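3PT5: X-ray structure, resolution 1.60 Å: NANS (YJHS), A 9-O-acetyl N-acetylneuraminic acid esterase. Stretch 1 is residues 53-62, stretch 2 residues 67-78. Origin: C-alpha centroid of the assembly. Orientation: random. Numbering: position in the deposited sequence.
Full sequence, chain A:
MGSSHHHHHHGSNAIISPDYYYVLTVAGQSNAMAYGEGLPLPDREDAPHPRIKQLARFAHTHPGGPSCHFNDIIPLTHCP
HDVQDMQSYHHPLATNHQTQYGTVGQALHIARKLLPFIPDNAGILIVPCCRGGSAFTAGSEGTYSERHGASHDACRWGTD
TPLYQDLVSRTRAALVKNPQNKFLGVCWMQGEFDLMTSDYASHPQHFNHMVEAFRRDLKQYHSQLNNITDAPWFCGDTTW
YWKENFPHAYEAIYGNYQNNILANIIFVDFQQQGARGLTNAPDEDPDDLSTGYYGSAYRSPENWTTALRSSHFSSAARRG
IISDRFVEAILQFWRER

Stretch 1 53-62: KQLARFAHTH
Stretch 2, residues 67-78: SCHFNDIIPLTH

Ala 56 sits at the apolar centre of this contact, its CB pointing toward the other stretch. Ala 56 CB lies 3.7 Å from Ile 74 CD1, 3.8 Å from Cys 68 SG and 3.3 Å from His 69 O, so the carbonyl of His 69 comes close against this small side chain. Ile 74 (chi1 p, chi2 t) carries its CD1 also to within 3.9 Å of Thr 61 CG2, and Cys 68 (chi1 p) places SG 3.3 Å from Phe 58 O.

Around this centre the backbones pair. Extended strands 53-55 and 73-75 run antiparallel in sense, their directions 132° apart and their axes approaching to 4.5 Å. Gln 54 and Ile 74 form the hydrogen-bonded pair, CA to CA 5.5 Å: Gln 54 N gives to Ile 74 O at 2.8 Å, and Ile 74 N to Gln 54 O at 3.1 Å. Their side chains share one face; Leu 55 (m, t) and Ile 73 (m, t) share the other, with Leu 55 CD2 4.5 Å from Ile 73 CG1.

Beyond the strands, Ala 56 N donates to Asp 72 O (2.8 Å) and Asn 71 N to Ala 56 O (2.8 Å). Both partners, Asn 71 and Asp 72, belong to a type II turn from His 69 to Asp 72, with Asn 71 at phi/psi 72/8. Asp 72 N closes it on His 69 O at 3.0 Å, while His 69 N reaches Asp 72 OD2 at 2.9 Å. The register then shifts by one, and Cys 68 N bonds Ala 59 O at 3.1 Å beside the single His 60-Ser 67 bridge.

At the polar edge, Gln 54 (p, t, chi3 -50°) extends NE2 to Pro 75 O at 2.9 Å. The same NE2 donates to a water at 2.8 Å, whose oxygen lies 2.7 Å from Thr 77 OG1, so one amide group binds a backbone carbonyl directly and Thr 77 OG1 through a water.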

ATOM      1  N   LYS A  53      -7.069 -11.068   5.030  1.00  9.41           N
ATOM      2  CA  LYS A  53      -5.740 -11.615   5.361  1.00 10.41           C
ATOM      3  C   LYS A  53      -4.640 -10.896   4.599  1.00 10.49           C
ATOM      4  O   LYS A  53      -4.914 -10.078   3.705  1.00 10.28           O
ATOM      5  CB  LYS A  53      -5.698 -13.116   5.041  1.00 11.07           C
ATOM      6  CG  LYS A  53      -6.762 -13.929   5.701  1.00 12.22           C
ATOM      7  CD  LYS A  53      -6.547 -14.029   7.206  1.00 14.42           C
ATOM      8  CE  LYS A  53      -7.583 -14.987   7.806  1.00 14.25           C
ATOM      9  NZ  LYS A  53      -7.622 -14.795   9.286  1.00 17.97           N
ATOM     10  N   GLN A  54      -3.403 -11.153   5.011  1.00 10.29           N
ATOM     11  CA  GLN A  54      -2.241 -10.655   4.286  1.00 11.17           C
ATOM     12  C   GLN A  54      -1.177 -11.720   4.288  1.00 12.16           C
ATOM     13  O   GLN A  54      -1.237 -12.650   5.086  1.00 13.48           O
ATOM     14  CB  GLN A  54      -1.712  -9.346   4.902  1.00 10.96           C
ATOM     15  CG  GLN A  54      -1.114  -9.524   6.344  1.00  9.84           C
ATOM     16  CD  GLN A  54      -0.626  -8.235   6.938  1.00 10.40           C
ATOM     17  OE1 GLN A  54       0.128  -7.496   6.288  1.00 12.02           O
ATOM     18  NE2 GLN A  54      -1.038  -7.943   8.192  1.00  9.04           N
ATOM     19  N   LEU A  55      -0.212 -11.591   3.393  1.00 12.26           N
ATOM     20  CA  LEU A  55       0.980 -12.430   3.450  1.00 12.36           C
ATOM     21  C   LEU A  55       1.979 -11.841   4.424  1.00 13.15           C
ATOM     22  O   LEU A  55       2.417 -10.709   4.263  1.00 12.42           O
ATOM     23  CB  LEU A  55       1.616 -12.610   2.072  1.00 12.48           C
ATOM     24  CG  LEU A  55       0.931 -13.428   0.971  1.00 12.98           C
ATOM     25  CD1 LEU A  55       1.929 -13.633  -0.151  1.00 16.47           C
ATOM     26  CD2 LEU A  55       0.457 -14.781   1.450  1.00 15.19           C
ATOM     27  N   ALA A  56       2.347 -12.631   5.435  1.00 12.44           N
ATOM     28  CA  ALA A  56       3.269 -12.163   6.486  1.00 13.77           C
ATOM     29  C   ALA A  56       4.683 -11.895   5.995  1.00 13.37           C
ATOM     30  O   ALA A  56       5.122 -12.417   4.988  1.00 12.17           O
ATOM     31  CB  ALA A  56       3.335 -13.175   7.635  1.00 12.80           C
ATOM     32  N   ARG A  57       5.405 -11.087   6.774  1.00 14.68           N
ATOM     33  CA  ARG A  57       6.794 -10.758   6.500  1.00 14.40           C
ATOM     34  C   ARG A  57       7.603 -10.794   7.788  1.00 15.30           C
ATOM     35  O   ARG A  57       8.703 -11.365   7.800  1.00 16.53           O
ATOM     36  CB  ARG A  57       6.931  -9.375   5.849  1.00 14.87           C
ATOM     37  CG  ARG A  57       8.366  -9.066   5.407  1.00 12.99           C
ATOM     38  CD  ARG A  57       8.517  -7.679   4.762  1.00 11.65           C
ATOM     39  NE  ARG A  57       7.595  -7.468   3.645  1.00 11.27           N
ATOM     40  CZ  ARG A  57       7.873  -7.779   2.386  1.00 13.52           C
ATOM     41  NH1 ARG A  57       6.989  -7.554   1.418  1.00 13.25           N
ATOM     42  NH2 ARG A  57       9.059  -8.290   2.080  1.00 14.96           N
ATOM     43  N   PHE A  58       7.072 -10.182   8.844  1.00 14.96           N
ATOM     44  CA  PHE A  58       7.849  -9.951  10.068  1.00 15.41           C
ATOM     45  C   PHE A  58       7.873 -11.243  10.875  1.00 16.27           C
ATOM     46  O   PHE A  58       7.209 -12.222  10.523  1.00 16.42           O
ATOM     47  CB  PHE A  58       7.240  -8.814  10.894  1.00 15.12           C
ATOM     48  CG  PHE A  58       6.938  -7.551  10.080  1.00 14.86           C
ATOM     49  CD1 PHE A  58       7.788  -7.125   9.051  1.00 16.54           C
ATOM     50  CD2 PHE A  58       5.814  -6.790  10.368  1.00 15.65           C
ATOM     51  CE1 PHE A  58       7.487  -5.980   8.318  1.00 13.07           C
ATOM     52  CE2 PHE A  58       5.523  -5.643   9.650  1.00 13.80           C
ATOM     53  CZ  PHE A  58       6.350  -5.245   8.633  1.00 13.15           C
ATOM     54  N   ALA A  59       8.630 -11.244  11.968  1.00 16.51           N
ATOM     55  CA  ALA A  59       8.772 -12.441  12.782  1.00 16.17           C
ATOM     56  C   ALA A  59       7.550 -12.670  13.681  1.00 16.52           C
ATOM     57  O   ALA A  59       7.338 -13.780  14.214  1.00 18.20           O
ATOM     58  CB  ALA A  59      10.066 -12.335  13.588  1.00 16.52           C
ATOM     59  N   HIS A  60       6.731 -11.636  13.864  1.00 15.92           N
ATOM     60  CA  HIS A  60       5.475 -11.768  14.600  1.00 15.38           C
ATOM     61  C   HIS A  60       4.415 -11.008  13.839  1.00 15.43           C
ATOM     62  O   HIS A  60       4.755 -10.181  12.983  1.00 16.20           O
ATOM     63  CB  HIS A  60       5.584 -11.256  16.045  1.00 15.57           C
ATOM     64  CG  HIS A  60       6.594 -12.008  16.855  1.00 18.60           C
ATOM     65  ND1 HIS A  60       6.269 -13.080  17.664  1.00 20.76           N
ATOM     66  CD2 HIS A  60       7.938 -11.886  16.907  1.00 18.94           C
ATOM     67  CE1 HIS A  60       7.373 -13.562  18.204  1.00 18.58           C
ATOM     68  NE2 HIS A  60       8.401 -12.867  17.748  1.00 19.77           N
ATOM     69  N   THR A  61       3.143 -11.301  14.117  1.00 14.33           N
ATOM     70  CA  THR A  61       2.081 -10.651  13.353  1.00 14.47           C
ATOM     71  C   THR A  61       2.039  -9.161  13.651  1.00 13.96           C
ATOM     72  O   THR A  61       1.728  -8.346  12.767  1.00 13.09           O
ATOM     73  CB  THR A  61       0.713 -11.292  13.605  1.00 13.75           C
ATOM     74  OG1 THR A  61       0.388 -11.240  14.999  1.00 16.67           O
ATOM     75  CG2 THR A  61       0.735 -12.717  13.140  1.00 13.27           C
ATOM     76  N   HIS A  62       2.379  -8.819  14.889  1.00 13.16           N
ATOM     77  CA  HIS A  62       2.427  -7.457  15.402  1.00 14.38           C
ATOM     78  C   HIS A  62       3.222  -7.516  16.717  1.00 15.51           C
ATOM     79  O   HIS A  62       3.472  -8.624  17.221  1.00 15.16           O
ATOM     80  CB  HIS A  62       1.010  -6.890  15.609  1.00 14.53           C
ATOM     81  CG  HIS A  62       0.171  -7.673  16.571  1.00 15.53           C
ATOM     82  ND1 HIS A  62       0.088  -7.361  17.913  1.00 18.25           N
ATOM     83  CD2 HIS A  62      -0.679  -8.709  16.373  1.00 18.63           C
ATOM     84  CE1 HIS A  62      -0.758  -8.192  18.502  1.00 15.02           C
ATOM     85  NE2 HIS A  62      -1.215  -9.033  17.595  1.00 20.21           N
ATOM     86  N   SER A  67       4.034 -15.666  16.639  1.00 17.78           N
ATOM     87  CA  SER A  67       5.046 -15.931  15.617  1.00 18.34           C
ATOM     88  C   SER A  67       4.375 -16.070  14.270  1.00 18.01           C
ATOM     89  O   SER A  67       3.254 -16.543  14.178  1.00 17.77           O
ATOM     90  CB  SER A  67       5.756 -17.278  15.879  1.00 18.18           C
ATOM     91  OG  SER A  67       5.842 -17.580  17.264  1.00 22.45           O
ATOM     92  N   CYS A  68       5.072 -15.675  13.229  1.00 18.19           N
ATOM     93  CA  CYS A  68       4.678 -16.047  11.876  1.00 18.49           C
ATOM     94  C   CYS A  68       5.895 -16.165  10.997  1.00 18.69           C
ATOM     95  O   CYS A  68       6.981 -15.643  11.329  1.00 19.28           O
ATOM     96  CB  CYS A  68       3.665 -15.054  11.301  1.00 18.16           C
ATOM     97  SG  CYS A  68       4.235 -13.309  11.366  1.00 17.78           S
ATOM     98  N   HIS A  69       5.722 -16.904   9.905  1.00 18.84           N
ATOM     99  CA  HIS A  69       6.764 -17.094   8.902  1.00 19.58           C
ATOM    100  C   HIS A  69       6.442 -16.256   7.682  1.00 19.54           C
ATOM    101  O   HIS A  69       5.286 -15.867   7.483  1.00 20.06           O
ATOM    102  CB  HIS A  69       6.871 -18.576   8.508  1.00 20.42           C
ATOM    103  N   PHE A  70       7.459 -16.007   6.870  1.00 19.24           N
ATOM    104  CA  PHE A  70       7.338 -15.262   5.634  1.00 18.94           C
ATOM    105  C   PHE A  70       6.302 -15.936   4.753  1.00 18.60           C
ATOM    106  O   PHE A  70       6.357 -17.145   4.519  1.00 19.28           O
ATOM    107  CB  PHE A  70       8.701 -15.250   4.924  1.00 18.15           C
ATOM    108  CG  PHE A  70       8.736 -14.458   3.635  1.00 18.09           C
ATOM    109  CD1 PHE A  70       8.694 -13.060   3.639  1.00 16.39           C
ATOM    110  CD2 PHE A  70       8.869 -15.112   2.426  1.00 15.02           C
ATOM    111  CE1 PHE A  70       8.755 -12.325   2.442  1.00 16.54           C
ATOM    112  CE2 PHE A  70       8.938 -14.387   1.215  1.00 15.78           C
ATOM    113  CZ  PHE A  70       8.872 -12.995   1.230  1.00 15.07           C
ATOM    114  N   ASN A  71       5.365 -15.142   4.252  1.00 17.92           N
ATOM    115  CA  ASN A  71       4.291 -15.628   3.377  1.00 17.28           C
ATOM    116  C   ASN A  71       3.197 -16.468   4.060  1.00 16.93           C
ATOM    117  O   ASN A  71       2.301 -17.006   3.388  1.00 17.64           O
ATOM    118  CB  ASN A  71       4.835 -16.299   2.097  1.00 16.70           C
ATOM    119  CG  ASN A  71       5.368 -15.288   1.106  1.00 17.79           C
ATOM    120  OD1 ASN A  71       5.104 -14.099   1.253  1.00 16.15           O
ATOM    121  ND2 ASN A  71       6.125 -15.745   0.106  1.00 14.74           N
ATOM    122  N   ASP A  72       3.224 -16.540   5.385  1.00 16.39           N
ATOM    123  CA  ASP A  72       2.111 -17.122   6.104  1.00 16.47           C
ATOM    124  C   ASP A  72       0.869 -16.263   5.837  1.00 16.56           C
ATOM    125  O   ASP A  72       0.955 -15.035   5.731  1.00 16.52           O
ATOM    126  CB  ASP A  72       2.380 -17.159   7.602  1.00 15.99           C
ATOM    127  CG  ASP A  72       3.199 -18.352   8.031  1.00 19.42           C
ATOM    128  OD1 ASP A  72       3.671 -19.126   7.162  1.00 20.08           O
ATOM    129  OD2 ASP A  72       3.345 -18.501   9.270  1.00 21.42           O
ATOM    130  N   ILE A  73      -0.283 -16.912   5.749  1.00 15.90           N
ATOM    131  CA  ILE A  73      -1.553 -16.201   5.804  1.00 15.50           C
ATOM    132  C   ILE A  73      -1.831 -15.762   7.250  1.00 14.81           C
ATOM    133  O   ILE A  73      -1.941 -16.605   8.175  1.00 15.40           O
ATOM    134  CB  ILE A  73      -2.698 -17.085   5.244  1.00 15.28           C
ATOM    135  CG1 ILE A  73      -2.483 -17.302   3.735  1.00 16.04           C
ATOM    136  CG2 ILE A  73      -4.061 -16.443   5.517  1.00 16.44           C
ATOM    137  CD1 ILE A  73      -3.683 -17.910   3.009  1.00 20.21           C
ATOM    138  N   ILE A  74      -1.954 -14.452   7.450  1.00 13.83           N
ATOM    139  CA  ILE A  74      -2.231 -13.891   8.768  1.00 12.27           C
ATOM    140  C   ILE A  74      -3.284 -12.766   8.652  1.00 12.73           C
ATOM    141  O   ILE A  74      -3.581 -12.296   7.557  1.00 12.97           O
ATOM    142  CB  ILE A  74      -0.930 -13.381   9.470  1.00 12.09           C
ATOM    143  CG1 ILE A  74      -0.335 -12.204   8.694  1.00 12.36           C
ATOM    144  CG2 ILE A  74       0.070 -14.524   9.623  1.00 13.59           C
ATOM    145  CD1 ILE A  74       0.720 -11.383   9.487  1.00 12.67           C
ATOM    146  N   PRO A  75      -3.861 -12.345   9.781  1.00 12.08           N
ATOM    147  CA  PRO A  75      -4.817 -11.238   9.700  1.00 11.75           C
ATOM    148  C   PRO A  75      -4.209  -9.959   9.129  1.00 11.96           C
ATOM    149  O   PRO A  75      -3.061  -9.611   9.426  1.00 11.67           O
ATOM    150  CB  PRO A  75      -5.235 -11.008  11.143  1.00 12.04           C
ATOM    151  CG  PRO A  75      -4.987 -12.356  11.841  1.00 12.43           C
ATOM    152  CD  PRO A  75      -3.731 -12.875  11.155  1.00 12.12           C
ATOM    153  N   LEU A  76      -4.989  -9.269   8.300  1.00 11.68           N
ATOM    154  CA  LEU A  76      -4.557  -7.943   7.835  1.00 11.08           C
ATOM    155  C   LEU A  76      -4.999  -6.922   8.857  1.00 11.65           C
ATOM    156  O   LEU A  76      -6.125  -6.974   9.335  1.00 13.01           O
ATOM    157  CB  LEU A  76      -5.155  -7.619   6.476  1.00 11.16           C
ATOM    158  CG  LEU A  76      -4.971  -6.185   5.979  1.00  9.72           C
ATOM    159  CD1 LEU A  76      -3.528  -5.829   5.735  1.00 10.26           C
ATOM    160  CD2 LEU A  76      -5.804  -6.023   4.690  1.00 11.70           C
ATOM    161  N   THR A  77      -4.104  -5.993   9.197  1.00 12.40           N
ATOM    162  CA  THR A  77      -4.444  -4.982  10.200  1.00 12.49           C
ATOM    163  C   THR A  77      -4.158  -3.597   9.639  1.00 12.10           C
ATOM    164  O   THR A  77      -3.831  -3.459   8.458  1.00 12.56           O
ATOM    165  CB  THR A  77      -3.720  -5.186  11.572  1.00 13.84           C
ATOM    166  OG1 THR A  77      -2.335  -4.809  11.483  1.00 15.28           O
ATOM    167  CG2 THR A  77      -3.793  -6.666  12.004  1.00 13.81           C
ATOM    168  N   HIS A  78      -4.297  -2.584  10.485  1.00 11.31           N
ATOM    169  CA  HIS A  78      -4.041  -1.199  10.038  1.00 10.00           C
ATOM    170  C   HIS A  78      -2.589  -0.899   9.687  1.00 11.17           C
ATOM    171  O   HIS A  78      -2.305   0.085   8.995  1.00  9.65           O
ATOM    172  CB  HIS A  78      -4.524  -0.222  11.094  1.00 10.78           C
ATOM    173  CG  HIS A  78      -3.780  -0.351  12.384  1.00 11.36           C
ATOM    174  ND1 HIS A  78      -4.168  -1.239  13.370  1.00 12.11           N
ATOM    175  CD2 HIS A  78      -2.662   0.262  12.842  1.00 12.09           C
ATOM    176  CE1 HIS A  78      -3.316  -1.158  14.383  1.00  9.70           C
ATOM    177  NE2 HIS A  78      -2.388  -0.267  14.086  1.00 10.74           N
TER
HETATM  178  O   HOH W   1      -0.442  -6.454  10.510  1.00 22.46           O